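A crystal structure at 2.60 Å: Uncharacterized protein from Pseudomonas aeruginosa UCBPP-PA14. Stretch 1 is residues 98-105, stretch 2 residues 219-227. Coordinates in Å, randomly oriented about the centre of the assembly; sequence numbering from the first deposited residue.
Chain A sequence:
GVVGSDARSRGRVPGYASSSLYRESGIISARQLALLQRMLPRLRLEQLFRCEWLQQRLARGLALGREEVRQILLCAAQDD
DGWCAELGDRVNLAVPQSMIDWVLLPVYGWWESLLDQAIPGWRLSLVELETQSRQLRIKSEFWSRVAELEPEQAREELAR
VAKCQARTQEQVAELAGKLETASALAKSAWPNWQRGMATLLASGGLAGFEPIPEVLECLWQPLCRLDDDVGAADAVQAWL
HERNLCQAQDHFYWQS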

ATOM      1  N   SER A  98      14.897   1.618 -15.220  1.00 36.43           N
ATOM      2  CA  SER A  98      14.488   0.508 -16.065  1.00 35.42           C
ATOM      3  C   SER A  98      15.652  -0.444 -16.308  1.00 33.98           C
ATOM      4  O   SER A  98      15.482  -1.658 -16.334  1.00 34.43           O
HETATM    5  N   MSE A  99      16.836   0.120 -16.480  1.00 37.76           N
HETATM    6  CA  MSE A  99      18.045  -0.669 -16.622  1.00 37.63           C
HETATM    7  C   MSE A  99      18.251  -1.558 -15.394  1.00 38.44           C
HETATM    8  O   MSE A  99      18.725  -2.687 -15.500  1.00 38.97           O
ATOM      9  N   ILE A 100      17.868  -1.047 -14.229  1.00 27.10           N
ATOM     10  CA  ILE A 100      18.124  -1.732 -12.972  1.00 26.00           C
ATOM     11  C   ILE A 100      17.120  -2.836 -12.705  1.00 26.73           C
ATOM     12  O   ILE A 100      17.482  -3.925 -12.278  1.00 29.04           O
ATOM     13  N   ASP A 101      15.849  -2.547 -12.940  1.00 27.31           N
ATOM     14  CA  ASP A 101      14.794  -3.454 -12.527  1.00 27.70           C
ATOM     15  C   ASP A 101      14.592  -4.575 -13.518  1.00 28.89           C
ATOM     16  O   ASP A 101      14.079  -5.635 -13.165  1.00 30.68           O
ATOM     17  N   TRP A 102      14.983  -4.326 -14.763  1.00 35.75           N
ATOM     18  CA  TRP A 102      14.753  -5.277 -15.831  1.00 34.55           C
ATOM     19  C   TRP A 102      16.011  -6.038 -16.214  1.00 35.83           C
ATOM     20  O   TRP A 102      15.936  -7.102 -16.808  1.00 38.61           O
ATOM     21  N   VAL A 103      17.171  -5.506 -15.870  1.00 32.61           N
ATOM     22  CA  VAL A 103      18.410  -6.161 -16.244  1.00 31.72           C
ATOM     23  C   VAL A 103      19.294  -6.418 -15.029  1.00 33.51           C
ATOM     24  O   VAL A 103      19.405  -7.546 -14.568  1.00 36.56           O
ATOM     25  N   LEU A 104      19.913  -5.368 -14.507  1.00 26.58           N
ATOM     26  CA  LEU A 104      20.952  -5.533 -13.502  1.00 25.02           C
ATOM     27  C   LEU A 104      20.547  -6.415 -12.328  1.00 25.64           C
ATOM     28  O   LEU A 104      21.283  -7.330 -11.958  1.00 27.39           O
ATOM     29  N   LEU A 105      19.385  -6.154 -11.743  1.00 21.42           N
ATOM     30  CA  LEU A 105      18.940  -6.931 -10.589  1.00 20.55           C
ATOM     31  C   LEU A 105      18.595  -8.393 -10.917  1.00 21.82           C
ATOM     32  O   LEU A 105      19.039  -9.309 -10.222  1.00 23.06           O
ATOM     33  N   LEU A 219      26.492 -10.753 -22.448  1.00 31.15           N
ATOM     34  CA  LEU A 219      25.437  -9.809 -22.085  1.00 28.62           C
ATOM     35  C   LEU A 219      25.961  -8.373 -22.078  1.00 28.11           C
ATOM     36  O   LEU A 219      25.302  -7.461 -22.578  1.00 27.24           O
ATOM     37  N   TRP A 220      27.149  -8.177 -21.513  1.00 34.42           N
ATOM     38  CA  TRP A 220      27.683  -6.836 -21.354  1.00 33.93           C
ATOM     39  C   TRP A 220      28.042  -6.162 -22.668  1.00 33.52           C
ATOM     40  O   TRP A 220      27.721  -4.995 -22.870  1.00 30.22           O
ATOM     41  N   GLN A 221      28.715  -6.888 -23.551  1.00 47.11           N
ATOM     42  CA  GLN A 221      29.076  -6.342 -24.852  1.00 49.00           C
ATOM     43  C   GLN A 221      27.909  -5.579 -25.500  1.00 48.61           C
ATOM     44  O   GLN A 221      28.034  -4.385 -25.781  1.00 49.83           O
ATOM     45  N   PRO A 222      26.760  -6.248 -25.707  1.00 38.71           N
ATOM     46  CA  PRO A 222      25.608  -5.564 -26.305  1.00 37.03           C
ATOM     47  C   PRO A 222      25.037  -4.487 -25.396  1.00 36.95           C
ATOM     48  O   PRO A 222      24.515  -3.489 -25.879  1.00 37.85           O
ATOM     49  N   LEU A 223      25.120  -4.694 -24.089  1.00 34.86           N
ATOM     50  CA  LEU A 223      24.495  -3.777 -23.146  1.00 33.40           C
ATOM     51  C   LEU A 223      25.128  -2.388 -23.244  1.00 34.06           C
ATOM     52  O   LEU A 223      24.447  -1.369 -23.118  1.00 33.42           O
ATOM     53  N   CYS A 224      26.429  -2.350 -23.496  1.00 40.23           N
ATOM     54  CA  CYS A 224      27.161  -1.089 -23.531  1.00 40.86           C
ATOM     55  C   CYS A 224      27.117  -0.447 -24.900  1.00 40.99           C
ATOM     56  O   CYS A 224      27.800   0.553 -25.137  1.00 42.66           O
ATOM     57  N   ARG A 225      26.319  -1.015 -25.798  1.00 40.49           N
ATOM     58  CA  ARG A 225      26.239  -0.496 -27.154  1.00 41.04           C
ATOM     59  C   ARG A 225      24.803  -0.295 -27.562  1.00 41.42           C
ATOM     60  O   ARG A 225      24.488  -0.222 -28.742  1.00 42.78           O
ATOM     61  N   LEU A 226      23.921  -0.215 -26.583  1.00 36.53           N
ATOM     62  CA  LEU A 226      22.513  -0.106 -26.897  1.00 37.08           C
ATOM     63  C   LEU A 226      22.263   1.016 -27.898  1.00 38.22           C
ATOM     64  O   LEU A 226      21.491   0.850 -28.850  1.00 38.29           O
ATOM     65  N   ASP A 227      22.926   2.147 -27.674  1.00 50.22           N
ATOM     66  CA  ASP A 227      22.681   3.357 -28.446  1.00 53.49           C
ATOM     67  C   ASP A 227      23.330   3.311 -29.825  1.00 56.43           C
ATOM     68  O   ASP A 227      22.832   3.896 -30.787  1.00 57.81           O
TER

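The contact between the two stretches is wholly apolar. No hydrogen bond crosses it, so side-chain packing alone joins residues at least 116 positions apart in the chain. The two helices run nearly antiparallel, at 156°, and their axes come no closer than 12.8 Å. Side chains from both stretches span that spacing. The nearest backbone pair is Val103 and Leu223, with CA atoms 9.5 Å apart. The buried surface is modest, 218 Å² over both sides.

Aliphatic contacts centre on Leu223. Its CA-to-CB bond points toward stretch 1, and it has the largest covered area of any residue here. Chi1 is t and chi2 is p, and both methyls pack against Met99 and Val103. Leu223 CD1 lies 3.9 Å from Met99 SE. Leu223 CD2 lies 4.3 Å from Val103 CG1 and 4.4 Å from Leu104 CD2. Val103 also points toward the other stretch, with chi1 t. Leu104 starts sideways, but its m, t rotamer brings its end nearer to stretch 2.

The selenomethionine Met99 packs against both Leu223 and Leu226. It points toward stretch 2 with chi angles t, p, p. Met99 SE meets Leu223, while Met99 CE lies 3.9 Å from Leu226 CD1. Leu226 is m, t and points toward stretch 1. It lies beyond the helix, as Cys224 is the first residue to leave helical phi/psi. The contact therefore continues past the helix end.

One aromatic contact is present. Trp220 starts sideways, with chi1 off the wells at -142°, but its ring end comes nearer to stretch 1. Trp220 CH2 lies 4.1 Å from Leu104 CD2. The approach to the ring is oblique. Leu104 CD2 thus meets both Trp220 and Leu223. Leu219 points toward stretch 1 with rotamer t, p, and it is partly covered without a close contact.

Polar side chains stay out of this contact. Ser98, Asp101, Gln221, Arg225 and Asp227 are out of reach of the opposite stretch. Asp101 uses OD2 to hydrogen-bond a residue elsewhere in the structure. Cys224 is sideways and stays clear.

Backbone hydrogen bonds shape each side. In stretch 1 a wider pi-type turn spans 100-104. Leu104 N bonds Met99 O at 3.1 Å, and Leu105 N bonds Ile100 O at 3.0 Å. In stretch 2 the helix is kinked at Pro222, whose N has no hydrogen to donate to the preceding turn. Leu223 N still bonds Leu219 O at 3.2 Å.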

ATOM      1  CB  SER A  98      13.940   1.028 -17.391  1.00 36.36           C
ATOM      2  OG  SER A  98      12.627   1.534 -17.227  1.00 35.64           O
HETATM    3  CB  MSE A  99      19.246   0.256 -16.814  1.00 37.53           C
HETATM    4  CG  MSE A  99      20.578  -0.459 -16.742  1.00 43.15           C
HETATM    5 SE   MSE A  99      20.882  -1.628 -18.292  1.00 45.15          SE
HETATM    6  CE  MSE A  99      21.325  -0.228 -19.619  1.00 37.72           C
ATOM      7  CB  ILE A 100      18.070  -0.754 -11.785  1.00 25.52           C
ATOM      8  CG1 ILE A 100      19.256   0.213 -11.824  1.00 24.87           C
ATOM      9  CG2 ILE A 100      18.054  -1.511 -10.479  1.00 22.62           C
ATOM     10  CD1 ILE A 100      19.086   1.414 -10.902  1.00 17.40           C
ATOM     11  CB  ASP A 101      13.489  -2.694 -12.361  1.00 28.31           C
ATOM     12  CG  ASP A 101      13.490  -1.809 -11.146  1.00 32.56           C
ATOM     13  OD1 ASP A 101      14.004  -2.250 -10.090  1.00 36.54           O
ATOM     14  OD2 ASP A 101      12.974  -0.674 -11.245  1.00 33.00           O
ATOM     15  CB  TRP A 102      14.135  -4.586 -17.050  1.00 34.50           C
ATOM     16  CG  TRP A 102      12.630  -4.692 -17.075  1.00 35.77           C
ATOM     17  CD1 TRP A 102      11.888  -5.767 -17.493  1.00 37.56           C
ATOM     18  CD2 TRP A 102      11.687  -3.700 -16.654  1.00 27.86           C
ATOM     19  NE1 TRP A 102      10.546  -5.500 -17.354  1.00 33.67           N
ATOM     20  CE2 TRP A 102      10.397  -4.240 -16.842  1.00 28.53           C
ATOM     21  CE3 TRP A 102      11.807  -2.408 -16.139  1.00 34.78           C
ATOM     22  CZ2 TRP A 102       9.242  -3.535 -16.535  1.00 34.04           C
ATOM     23  CZ3 TRP A 102      10.654  -1.709 -15.831  1.00 37.50           C
ATOM     24  CH2 TRP A 102       9.389  -2.273 -16.032  1.00 39.52           C
ATOM     25  CB  VAL A 103      19.194  -5.341 -17.289  1.00 32.25           C
ATOM     26  CG1 VAL A 103      20.444  -6.081 -17.715  1.00 30.59           C
ATOM     27  CG2 VAL A 103      18.331  -5.065 -18.489  1.00 29.96           C
ATOM     28  CB  LEU A 104      21.445  -4.179 -13.010  1.00 24.12           C
ATOM     29  CG  LEU A 104      21.970  -3.223 -14.086  1.00 23.94           C
ATOM     30  CD1 LEU A 104      22.554  -1.980 -13.419  1.00 26.42           C
ATOM     31  CD2 LEU A 104      22.998  -3.894 -14.971  1.00 25.15           C
ATOM     32  CB  LEU A 105      17.767  -6.240  -9.892  1.00 18.74           C
ATOM     33  CG  LEU A 105      18.108  -4.977  -9.117  1.00 17.66           C
ATOM     34  CD1 LEU A 105      16.933  -4.578  -8.264  1.00 19.05           C
ATOM     35  CD2 LEU A 105      19.345  -5.173  -8.245  1.00 24.26           C
ATOM     36  CB  LEU A 219      24.870 -10.117 -20.706  1.00 28.76           C
ATOM     37  CG  LEU A 219      24.014  -8.963 -20.176  1.00 34.79           C
ATOM     38  CD1 LEU A 219      22.789  -8.790 -21.065  1.00 32.91           C
ATOM     39  CD2 LEU A 219      23.615  -9.162 -18.716  1.00 31.66           C
ATOM     40  CB  TRP A 220      28.890  -6.825 -20.421  1.00 35.29           C
ATOM     41  CG  TRP A 220      28.914  -5.603 -19.547  1.00 38.01           C
ATOM     42  CD1 TRP A 220      29.701  -4.500 -19.697  1.00 41.29           C
ATOM     43  CD2 TRP A 220      28.087  -5.351 -18.398  1.00 40.55           C
ATOM     44  NE1 TRP A 220      29.425  -3.585 -18.707  1.00 40.51           N
ATOM     45  CE2 TRP A 220      28.441  -4.086 -17.899  1.00 41.14           C
ATOM     46  CE3 TRP A 220      27.092  -6.079 -17.740  1.00 41.75           C
ATOM     47  CZ2 TRP A 220      27.835  -3.537 -16.773  1.00 45.23           C
ATOM     48  CZ3 TRP A 220      26.493  -5.526 -16.621  1.00 38.96           C
ATOM     49  CH2 TRP A 220      26.866  -4.274 -16.152  1.00 39.16           C
ATOM     50  CB  GLN A 221      29.656  -7.431 -25.766  1.00 49.32           C
ATOM     51  CG  GLN A 221      29.299  -7.302 -27.245  1.00 60.17           C
ATOM     52  CD  GLN A 221      30.091  -6.223 -27.964  1.00 72.60           C
ATOM     53  OE1 GLN A 221      31.151  -5.792 -27.501  1.00 76.59           O
ATOM     54  NE2 GLN A 221      29.581  -5.787 -29.112  1.00 77.26           N
ATOM     55  CB  PRO A 222      24.571  -6.678 -26.453  1.00 37.66           C
ATOM     56  CG  PRO A 222      25.324  -7.949 -26.300  1.00 37.19           C
ATOM     57  CD  PRO A 222      26.463  -7.654 -25.399  1.00 38.93           C
ATOM     58  CB  LEU A 223      24.588  -4.325 -21.716  1.00 32.69           C
ATOM     59  CG  LEU A 223      23.607  -3.726 -20.706  1.00 31.27           C
ATOM     60  CD1 LEU A 223      22.186  -4.084 -21.076  1.00 27.19           C
ATOM     61  CD2 LEU A 223      23.908  -4.192 -19.303  1.00 30.83           C
ATOM     62  CB  CYS A 224      28.613  -1.302 -23.126  1.00 40.55           C
ATOM     63  SG  CYS A 224      28.794  -1.853 -21.443  1.00 45.86           S
ATOM     64  CB  ARG A 225      26.924  -1.440 -28.137  1.00 41.03           C
ATOM     65  CG  ARG A 225      28.302  -1.880 -27.694  1.00 46.11           C
ATOM     66  CD  ARG A 225      29.257  -1.945 -28.865  1.00 55.24           C
ATOM     67  NE  ARG A 225      29.794  -0.623 -29.185  1.00 63.30           N
ATOM     68  CZ  ARG A 225      29.427   0.106 -30.236  1.00 66.38           C
ATOM     69  NH1 ARG A 225      28.518  -0.361 -31.083  1.00 64.56           N
ATOM     70  NH2 ARG A 225      29.975   1.301 -30.439  1.00 66.50           N
ATOM     71  CB  LEU A 226      21.696   0.105 -25.617  1.00 35.81           C
ATOM     72  CG  LEU A 226      21.622  -1.144 -24.740  1.00 33.82           C
ATOM     73  CD1 LEU A 226      20.910  -0.861 -23.443  1.00 35.63           C
ATOM     74  CD2 LEU A 226      20.935  -2.256 -25.509  1.00 34.63           C
ATOM     75  CB  ASP A 227      23.202   4.568 -27.682  1.00 53.72           C
ATOM     76  CG  ASP A 227      22.711   5.872 -28.262  1.00 57.42           C
ATOM     77  OD1 ASP A 227      21.493   5.980 -28.527  1.00 57.38           O
ATOM     78  OD2 ASP A 227      23.543   6.790 -28.447  1.00 61.53           O
TER